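Local coordinates for protein ESSB (Geobacillus thermodenitrificans, PDB 4ANO) that forms part of the membrane-anchored type VII secretion machinery in Gram-positive bacteria, represented here by its cytoplasmic fragment, which is probably related to protein kinases in fold, at residues V53-V58 with V66-S71; E147-V152 with E180-D185. One frame throughout, in Å; residues are numbered along the deposited sequence.

Contact 1. Residues V53-V58 with V66-S71; sequences VRDIDV and VIKPPS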
loop_
_atom_site.group_PDB
_atom_site.type_symbol
_atom_site.label_atom_id
_atom_site.label_comp_id
_atom_site.label_asym_id
_atom_site.label_seq_id
_atom_site.Cartn_x
_atom_site.Cartn_y
_atom_site.Cartn_z
ATOM N N VAL A 53 5.215 -14.331 -6.236
ATOM C CA VAL A 53 6.145 -15.337 -5.664
ATOM C C VAL A 53 7.138 -14.540 -4.757
ATOM O O VAL A 53 7.519 -13.402 -5.111
ATOM C CB VAL A 53 6.848 -16.138 -6.798
ATOM C CG1 VAL A 53 8.160 -16.904 -6.301
ATOM C CG2 VAL A 53 5.883 -17.167 -7.502
ATOM N N ARG A 54 7.482 -15.108 -3.583
ATOM C CA ARG A 54 8.455 -14.541 -2.640
ATOM C C ARG A 54 9.414 -15.620 -2.277
ATOM O O ARG A 54 8.982 -16.684 -1.841
ATOM C CB ARG A 54 7.802 -14.007 -1.346
ATOM C CG ARG A 54 6.806 -12.903 -1.614
ATOM C CD ARG A 54 6.178 -12.225 -0.344
ATOM N NE ARG A 54 5.106 -11.251 -0.733
ATOM C CZ ARG A 54 3.998 -11.483 -1.419
ATOM N NH1 ARG A 54 3.605 -12.696 -1.915
ATOM N NH2 ARG A 54 3.233 -10.458 -1.683
ATOM N N ASP A 55 10.703 -15.379 -2.524
ATOM C CA ASP A 55 11.707 -16.344 -2.111
ATOM C C ASP A 55 12.451 -15.754 -0.948
ATOM O O ASP A 55 12.609 -14.554 -0.909
ATOM C CB ASP A 55 12.639 -16.612 -3.249
ATOM C CG ASP A 55 11.929 -17.389 -4.351
ATOM O OD1 ASP A 55 11.292 -18.434 -4.033
ATOM O OD2 ASP A 55 12.044 -16.960 -5.509
ATOM N N ILE A 56 12.806 -16.578 0.012
ATOM C CA ILE A 56 13.295 -16.038 1.341
ATOM C C ILE A 56 14.675 -16.754 1.563
ATOM O O ILE A 56 14.782 -17.959 1.472
ATOM C CB ILE A 56 12.373 -16.468 2.480
ATOM C CG1 ILE A 56 11.039 -15.741 2.419
ATOM C CG2 ILE A 56 12.968 -16.075 3.849
ATOM C CD1 ILE A 56 10.056 -16.489 1.817
ATOM N N ASP A 57 15.690 -15.989 1.929
ATOM C CA ASP A 57 16.979 -16.589 2.286
ATOM C C ASP A 57 17.354 -16.062 3.649
ATOM O O ASP A 57 17.619 -14.861 3.793
ATOM C CB ASP A 57 18.140 -16.197 1.374
ATOM C CG ASP A 57 19.407 -17.027 1.698
ATOM O OD1 ASP A 57 19.331 -18.294 1.811
ATOM O OD2 ASP A 57 20.497 -16.448 1.782
ATOM N N VAL A 58 17.379 -16.936 4.654
ATOM C CA VAL A 58 17.833 -16.598 5.998
ATOM C C VAL A 58 19.296 -17.107 6.080
ATOM O O VAL A 58 19.546 -18.322 6.183
ATOM C CB VAL A 58 16.949 -17.249 7.083
ATOM C CG1 VAL A 58 17.401 -16.869 8.448
ATOM C CG2 VAL A 58 15.471 -16.797 6.868
ATOM N N VAL A 66 13.108 -11.869 -1.946
ATOM C CA VAL A 66 13.078 -11.582 -3.347
ATOM C C VAL A 66 11.613 -11.735 -3.776
ATOM O O VAL A 66 11.065 -12.806 -3.601
ATOM C CB VAL A 66 13.887 -12.638 -4.093
ATOM C CG1 VAL A 66 13.794 -12.391 -5.604
ATOM C CG2 VAL A 66 15.318 -12.630 -3.596
ATOM N N ILE A 67 11.045 -10.678 -4.339
ATOM C CA ILE A 67 9.572 -10.568 -4.658
ATOM C C ILE A 67 9.343 -10.403 -6.150
ATOM O O ILE A 67 9.756 -9.371 -6.749
ATOM C CB ILE A 67 8.954 -9.374 -3.909
ATOM C CG1 ILE A 67 9.279 -9.511 -2.396
ATOM C CG2 ILE A 67 7.417 -9.313 -4.171
ATOM C CD1 ILE A 67 9.057 -8.255 -1.491
ATOM N N LYS A 68 8.682 -11.410 -6.728
ATOM C CA LYS A 68 8.448 -11.487 -8.190
ATOM C C LYS A 68 6.948 -11.552 -8.570
ATOM O O LYS A 68 6.296 -12.679 -8.573
ATOM C CB LYS A 68 9.206 -12.682 -8.700
ATOM C CG LYS A 68 10.665 -12.665 -8.332
ATOM C CD LYS A 68 11.359 -13.958 -8.770
ATOM C CE LYS A 68 10.837 -15.215 -8.064
ATOM N NZ LYS A 68 11.657 -16.441 -8.390
ATOM N N PRO A 69 6.345 -10.392 -8.840
ATOM C CA PRO A 69 4.980 -10.366 -9.344
ATOM C C PRO A 69 4.914 -10.850 -10.778
ATOM O O PRO A 69 5.947 -10.910 -11.458
ATOM C CB PRO A 69 4.564 -8.895 -9.302
ATOM C CG PRO A 69 5.811 -8.134 -8.938
ATOM C CD PRO A 69 6.932 -9.048 -8.744
ATOM N N PRO A 70 3.707 -11.213 -11.185
ATOM C CA PRO A 70 3.462 -11.481 -12.654
ATOM C C PRO A 70 4.000 -10.311 -13.505
ATOM O O PRO A 70 3.849 -9.126 -13.126
ATOM C CB PRO A 70 1.923 -11.530 -12.764
ATOM C CG PRO A 70 1.457 -11.978 -11.318
ATOM C CD PRO A 70 2.438 -11.135 -10.454
ATOM N N SER A 71 4.618 -10.626 -14.653
ATOM C CA SER A 71 5.179 -9.545 -15.518
ATOM C C SER A 71 4.144 -8.556 -16.060
ATOM O O SER A 71 4.504 -7.435 -16.500
ATOM C CB SER A 71 6.014 -10.127 -16.656
ATOM O OG SER A 71 5.299 -11.171 -17.255
#
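The carboxylate of Asp55 and the ammonium of Lys68 meet in a salt bridge, OD2 to NZ 3.0 Å, with NZ arriving nearly in line with the C-O bond. The other oxygen of this flat group, OD1, pairs with Lys46, so the carboxylate is shared between two lysines. On the other face of the sheet, the CG part of the Arg54 chain lies beside Ile67, CG to CG1 4.3 Å; the second flat group, its guanidinium, carries on beyond, NE to the carbonyl of Leu126 and NH2 to the carboxylate of Asp49.

Lys68 reaches Asp55 by bending: chi3 of -64° sets CE 3.6 Å from CG1 of Val53 before NZ continues to the acid. Successive pairs of the register face opposite ways, which puts Val53, Asp55, Val66 and Lys68 on one face and Arg54 and Ile67 on the buried one.

Beneath the side chains, the backbones are antiparallel. Val53 and Lys68 form a hydrogen-bonded pair, with Lys68 N to Val53 O at 2.8 Å and the return bond, Val53 N to Lys68 O, longer at 3.1 Å. Asp55 and Val66 form the next such pair, Asp55 N to Val66 O 2.8 Å.

An alanine in place of Asp55 would probably leave the ammonium groups of Lys68 and Lys46 without their shared carboxylate and set the end of Lys68 free to turn. The chemistry implies a hairpin joined by backbone bonds at these two pairs, with the non-hydrogen-bonded pair Arg54-Ile67 between them, and a charge pair added on its more open face.

Contact 2. Residues E147-V152 with E180-D185; sequences EVKATV and ELWQAD
Lys149 and Trp182 bring the two helices together, and the lysine does so with both its chain and its charge. Its ammonium donates to two main-chain carbonyls at the end of helix 176-183: NZ lies 2.7 Å from Ala184 O, in the plane of that carbonyl, and 2.9 Å from Trp182 O, standing above the plane. Ala184 is the first residue to leave helical geometry, so a buried positive charge is placed where a helix ends and its last carbonyls lack their usual helical partners; the helix dipole would be expected to favour it there.

CG of Lys149 is anti to the carbonyl carbon (chi1 -76°), and the extended chain beyond it runs past the indole. CB comes within 3.4 Å of Trp182 CZ3 and CD within 3.5 Å of CE3. Although the CB of Trp182 sets out away from the partner helix, its ring turns back to cross the lysine obliquely and to touch Ala150 CB through CH2; the same ring stacks with His169. Val152 CG1 and Leu181 CD2 add an apolar touch at 4.2 Å.

Some polar groups are satisfied inside their own helix. Glu147 O accepts both Thr151 N and, at 2.7 Å, Thr151 OG1, which reach it from opposite faces of its plane, and Leu181 O takes Ala184 N. The buried carboxylate of Glu147 instead draws on distant parts of the chain, bound by Tyr10 OH through OE2 and by Val110 N through OE1.

Helices 84-98 and 162-168 also pack on 147-152, which makes this a join inside a helical bundle, consistent with the helical lobe of a kinase-like fold.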
loop_
_atom_site.group_PDB
_atom_site.type_symbol
_atom_site.label_atom_id
_atom_site.label_comp_id
_atom_site.label_asym_id
_atom_site.label_seq_id
_atom_site.Cartn_x
_atom_site.Cartn_y
_atom_site.Cartn_z
ATOM N N GLU A 147 -1.197 5.742 6.713
ATOM C CA GLU A 147 -0.630 5.280 5.430
ATOM C C GLU A 147 -1.680 5.094 4.358
ATOM O O GLU A 147 -1.462 5.399 3.145
ATOM C CB GLU A 147 0.006 3.863 5.611
ATOM C CG GLU A 147 1.314 3.893 6.336
ATOM C CD GLU A 147 1.862 2.522 6.689
ATOM O OE1 GLU A 147 1.206 1.439 6.521
ATOM O OE2 GLU A 147 2.986 2.526 7.180
ATOM N N VAL A 148 -2.788 4.479 4.745
ATOM C CA VAL A 148 -3.860 4.278 3.784
ATOM C C VAL A 148 -4.437 5.601 3.247
ATOM O O VAL A 148 -4.626 5.765 2.041
ATOM C CB VAL A 148 -5.022 3.394 4.396
ATOM C CG1 VAL A 148 -6.310 3.423 3.518
ATOM C CG2 VAL A 148 -4.588 1.881 4.540
ATOM N N LYS A 149 -4.649 6.573 4.160
ATOM C CA LYS A 149 -5.205 7.887 3.769
ATOM C C LYS A 149 -4.220 8.559 2.778
ATOM O O LYS A 149 -4.641 9.064 1.712
ATOM C CB LYS A 149 -5.401 8.760 5.006
ATOM C CG LYS A 149 -6.655 8.360 5.848
ATOM C CD LYS A 149 -6.600 9.139 7.203
ATOM C CE LYS A 149 -7.895 9.019 8.016
ATOM N NZ LYS A 149 -7.692 9.618 9.396
ATOM N N ALA A 150 -2.927 8.507 3.116
ATOM C CA ALA A 150 -1.932 9.176 2.281
ATOM C C ALA A 150 -1.865 8.480 0.925
ATOM O O ALA A 150 -1.683 9.131 -0.114
ATOM C CB ALA A 150 -0.599 9.238 2.932
ATOM N N THR A 151 -1.869 7.137 0.954
ATOM C CA THR A 151 -1.788 6.329 -0.307
ATOM C C THR A 151 -3.010 6.556 -1.211
ATOM O O THR A 151 -2.924 6.770 -2.445
ATOM C CB THR A 151 -1.602 4.850 -0.020
ATOM O OG1 THR A 151 -0.376 4.730 0.715
ATOM C CG2 THR A 151 -1.546 4.082 -1.353
ATOM N N VAL A 152 -4.184 6.558 -0.606
ATOM C CA VAL A 152 -5.399 6.834 -1.365
ATOM C C VAL A 152 -5.397 8.272 -1.924
ATOM O O VAL A 152 -5.755 8.440 -3.124
ATOM C CB VAL A 152 -6.584 6.681 -0.373
ATOM C CG1 VAL A 152 -7.893 7.324 -0.949
ATOM C CG2 VAL A 152 -6.802 5.189 -0.096
ATOM N N GLU A 180 -12.348 15.432 4.122
ATOM C CA GLU A 180 -13.203 14.391 4.624
ATOM C C GLU A 180 -12.407 13.123 4.863
ATOM O O GLU A 180 -12.586 12.437 5.879
ATOM C CB GLU A 180 -14.285 14.095 3.610
ATOM C CG GLU A 180 -15.479 15.020 3.753
ATOM C CD GLU A 180 -16.681 14.548 2.949
ATOM O OE1 GLU A 180 -17.258 13.492 3.310
ATOM O OE2 GLU A 180 -17.051 15.246 1.982
ATOM N N LEU A 181 -11.534 12.781 3.915
ATOM C CA LEU A 181 -10.681 11.592 4.104
ATOM C C LEU A 181 -9.730 11.680 5.304
ATOM O O LEU A 181 -9.754 10.770 6.136
ATOM C CB LEU A 181 -9.934 11.226 2.834
ATOM C CG LEU A 181 -10.618 10.620 1.612
ATOM C CD1 LEU A 181 -9.748 10.962 0.461
ATOM C CD2 LEU A 181 -10.674 9.118 1.693
ATOM N N TRP A 182 -8.931 12.752 5.447
ATOM C CA TRP A 182 -8.099 12.922 6.677
ATOM C C TRP A 182 -8.873 12.901 7.974
ATOM O O TRP A 182 -8.369 12.388 9.008
ATOM C CB TRP A 182 -7.289 14.217 6.657
ATOM C CG TRP A 182 -6.185 14.127 5.794
ATOM C CD1 TRP A 182 -5.929 14.905 4.713
ATOM C CD2 TRP A 182 -5.128 13.170 5.875
ATOM N NE1 TRP A 182 -4.766 14.501 4.108
ATOM C CE2 TRP A 182 -4.260 13.425 4.792
ATOM C CE3 TRP A 182 -4.850 12.092 6.730
ATOM C CZ2 TRP A 182 -3.119 12.661 4.563
ATOM C CZ3 TRP A 182 -3.714 11.340 6.499
ATOM C CH2 TRP A 182 -2.859 11.632 5.431
ATOM N N GLN A 183 -10.072 13.493 7.919
ATOM C CA GLN A 183 -10.979 13.574 9.056
ATOM C C GLN A 183 -11.409 12.209 9.573
ATOM O O GLN A 183 -11.623 12.039 10.771
ATOM C CB GLN A 183 -12.226 14.380 8.685
ATOM C CG GLN A 183 -12.085 15.857 8.802
ATOM C CD GLN A 183 -13.410 16.529 8.608
ATOM O OE1 GLN A 183 -14.399 16.161 9.240
ATOM N NE2 GLN A 183 -13.452 17.492 7.713
ATOM N N ALA A 184 -11.531 11.248 8.661
ATOM C CA ALA A 184 -12.194 9.975 8.946
ATOM C C ALA A 184 -11.485 9.231 10.109
ATOM O O ALA A 184 -10.270 9.202 10.179
ATOM C CB ALA A 184 -12.335 9.131 7.639
ATOM N N ASP A 185 -12.314 8.585 10.914
ATOM C CA ASP A 185 -12.017 8.081 12.245
ATOM C C ASP A 185 -11.238 6.729 12.232
ATOM O O ASP A 185 -10.382 6.418 13.091
ATOM C CB ASP A 185 -13.382 7.893 12.949
ATOM C CG ASP A 185 -14.446 9.032 12.564
ATOM O OD1 ASP A 185 -14.792 9.335 11.341
ATOM O OD2 ASP A 185 -15.006 9.631 13.553
#

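In the fold
The two contacts share no strand or helix: contact 1 belongs to the hairpin of strands 53-58 and 62-68, contact 2 to helices 141-155 and 176-183. They lie on opposite sides of the chain's centre, their own centres 30 Å apart and their nearest atoms about 15 Å. Contact 1 is partly buried and joins the edge strand 53-58 of a four-stranded sheet to its inner neighbour, whose lysine reaches a carboxylate on the edge strand. Contact 2 is buried, and its lysine finds neutral main-chain carbonyls instead. The same kind of residue therefore ties neighbouring strands in one place and meets a helix end, 28 residues on from its own segment, in the other.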